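Local structure of septation protein imp2 (Schizosaccharomyces pombe, 5C1F) at residues S257-V260 with L261-I264. The protein is required for normal septation, acting in disassembly of the medial ring, and its F-BAR domain, the part described here, binds membrane phospholipids. Sequence-based numbering, arbitrary orientation.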
ATOM      1  N   SER A 257      -9.851 -33.598   3.969  1.00 21.60           N
ATOM      2  CA  SER A 257     -10.455 -34.919   3.805  1.00 30.00           C
ATOM      3  C   SER A 257     -11.847 -34.834   3.176  1.00 32.09           C
ATOM      4  O   SER A 257     -12.218 -35.683   2.366  1.00 28.59           O
ATOM      5  CB  SER A 257     -10.526 -35.650   5.148  1.00 30.68           C
ATOM      6  OG  SER A 257     -11.244 -34.898   6.109  1.00 36.91           O
ATOM      7  N   GLN A 258     -12.613 -33.808   3.538  1.00 31.91           N
ATOM      8  CA  GLN A 258     -13.935 -33.620   2.945  1.00 28.60           C
ATOM      9  C   GLN A 258     -13.805 -33.241   1.469  1.00 30.10           C
ATOM     10  O   GLN A 258     -14.579 -33.702   0.631  1.00 38.59           O
ATOM     11  CB  GLN A 258     -14.734 -32.558   3.709  1.00 28.12           C
ATOM     12  CG  GLN A 258     -16.151 -32.317   3.175  1.00 32.43           C
ATOM     13  CD  GLN A 258     -17.050 -33.543   3.284  1.00 42.12           C
ATOM     14  OE1 GLN A 258     -16.860 -34.395   4.153  1.00 46.82           O
ATOM     15  NE2 GLN A 258     -18.037 -33.634   2.398  1.00 38.01           N
ATOM     16  N   ASP A 259     -12.815 -32.410   1.158  1.00 24.59           N
ATOM     17  CA  ASP A 259     -12.535 -32.014  -0.218  1.00 22.19           C
ATOM     18  C   ASP A 259     -12.139 -33.206  -1.089  1.00 24.12           C
ATOM     19  O   ASP A 259     -12.546 -33.300  -2.249  1.00 24.77           O
ATOM     20  CB  ASP A 259     -11.424 -30.961  -0.252  1.00 23.38           C
ATOM     21  CG  ASP A 259     -11.957 -29.556  -0.454  1.00 29.85           C
ATOM     22  OD1 ASP A 259     -13.178 -29.344  -0.273  1.00 25.76           O
ATOM     23  OD2 ASP A 259     -11.149 -28.661  -0.793  1.00 27.58           O
ATOM     24  N   VAL A 260     -11.339 -34.111  -0.533  1.00 19.86           N
ATOM     25  CA  VAL A 260     -10.884 -35.275  -1.286  1.00 20.09           C
ATOM     26  C   VAL A 260     -12.059 -36.215  -1.558  1.00 39.76           C
ATOM     27  O   VAL A 260     -12.190 -36.762  -2.653  1.00 36.76           O
ATOM     28  CB  VAL A 260      -9.758 -36.028  -0.549  1.00 30.18           C
ATOM     29  CG1 VAL A 260      -9.427 -37.338  -1.255  1.00 30.93           C
ATOM     30  CG2 VAL A 260      -8.515 -35.152  -0.450  1.00 19.73           C
ATOM     31  N   LEU A 261     -12.917 -36.381  -0.556  1.00 31.74           N
ATOM     32  CA  LEU A 261     -14.151 -37.142  -0.700  1.00 28.60           C
ATOM     33  C   LEU A 261     -15.015 -36.586  -1.833  1.00 26.30           C
ATOM     34  O   LEU A 261     -15.445 -37.325  -2.717  1.00 27.61           O
ATOM     35  CB  LEU A 261     -14.931 -37.132   0.622  1.00 32.50           C
ATOM     36  CG  LEU A 261     -16.151 -38.041   0.807  1.00 37.96           C
ATOM     37  CD1 LEU A 261     -16.299 -38.410   2.275  1.00 36.13           C
ATOM     38  CD2 LEU A 261     -17.431 -37.382   0.302  1.00 41.73           C
ATOM     39  N   GLU A 262     -15.263 -35.281  -1.805  1.00 22.14           N
ATOM     40  CA  GLU A 262     -16.083 -34.645  -2.831  1.00 23.80           C
ATOM     41  C   GLU A 262     -15.405 -34.676  -4.197  1.00 22.68           C
ATOM     42  O   GLU A 262     -16.071 -34.751  -5.233  1.00 22.72           O
ATOM     43  CB  GLU A 262     -16.401 -33.204  -2.440  1.00 24.66           C
ATOM     44  CG  GLU A 262     -17.228 -33.074  -1.176  1.00 29.09           C
ATOM     45  CD  GLU A 262     -17.579 -31.635  -0.869  1.00 36.86           C
ATOM     46  OE1 GLU A 262     -17.176 -30.749  -1.654  1.00 37.33           O
ATOM     47  OE2 GLU A 262     -18.254 -31.390   0.153  1.00 35.87           O
ATOM     48  N   PHE A 263     -14.078 -34.605  -4.195  1.00 21.03           N
ATOM     49  CA  PHE A 263     -13.314 -34.715  -5.427  1.00 28.18           C
ATOM     50  C   PHE A 263     -13.551 -36.084  -6.050  1.00 32.65           C
ATOM     51  O   PHE A 263     -13.797 -36.197  -7.251  1.00 37.18           O
ATOM     52  CB  PHE A 263     -11.824 -34.492  -5.162  1.00 30.83           C
ATOM     53  CG  PHE A 263     -10.953 -34.658  -6.378  1.00 34.24           C
ATOM     54  CD1 PHE A 263     -10.749 -33.601  -7.249  1.00 37.62           C
ATOM     55  CD2 PHE A 263     -10.328 -35.867  -6.640  1.00 31.41           C
ATOM     56  CE1 PHE A 263      -9.946 -33.748  -8.364  1.00 36.64           C
ATOM     57  CE2 PHE A 263      -9.524 -36.020  -7.756  1.00 35.62           C
ATOM     58  CZ  PHE A 263      -9.333 -34.960  -8.617  1.00 38.30           C
ATOM     59  N   ILE A 264     -13.488 -37.119  -5.217  1.00 30.07           N
ATOM     60  CA  ILE A 264     -13.702 -38.486  -5.672  1.00 33.17           C
ATOM     61  C   ILE A 264     -15.086 -38.642  -6.301  1.00 32.05           C
ATOM     62  O   ILE A 264     -15.212 -39.192  -7.393  1.00 38.29           O
ATOM     63  CB  ILE A 264     -13.526 -39.493  -4.512  1.00 22.60           C
ATOM     64  CG1 ILE A 264     -12.053 -39.566  -4.105  1.00 38.10           C
ATOM     65  CG2 ILE A 264     -14.019 -40.871  -4.912  1.00 25.64           C
ATOM     66  CD1 ILE A 264     -11.777 -40.462  -2.916  1.00 22.43           C
TER
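In the short helix 256-267, which follows the long helices of the F-BAR domain, Gln258 and Glu262, one turn apart, are joined twice, through backbone and side chains. The backbone bond, Glu262 N to Gln258 O at 3.0 Å, is one of four consecutive i to i+4 bonds; the series runs from Leu261 N on Ser257 O to Ile264 N on Val260 O, establishing regular alpha-helix. The side-chain bond links Gln258 NE2 to Glu262 OE2 at 3.2 Å and is nearly straight, with an N-H...O angle of 175°. OE2 lies in the amide plane, but NE2 comes to it on the anti side, tilted somewhat out of the carboxylate plane, which is turned 82° from the amide. A bend at chi2 (63°) in Gln258 and an extended Glu262 chain bring the two groups together on the exposed face. Asp259 OD1 stands 4.5 Å from Glu262 OE1, a like-charge approach probably eased because OD1 accepts from Cys70 N and OD2 pairs with Arg219 (helix 162-252) of the second subunit. On the buried face, Val260 CG1 packs against Ile264 CD1 at 4.2 Å. OD2 also accepts from Leu71 N, tying this helix to the start of helix 69-155, which the Cys70-Cys254 disulfide reinforces covalently. Phe263 packs on Arg26 (helix 18-59) and Ile264 on Phe8 (helix 8-11), both of the second subunit.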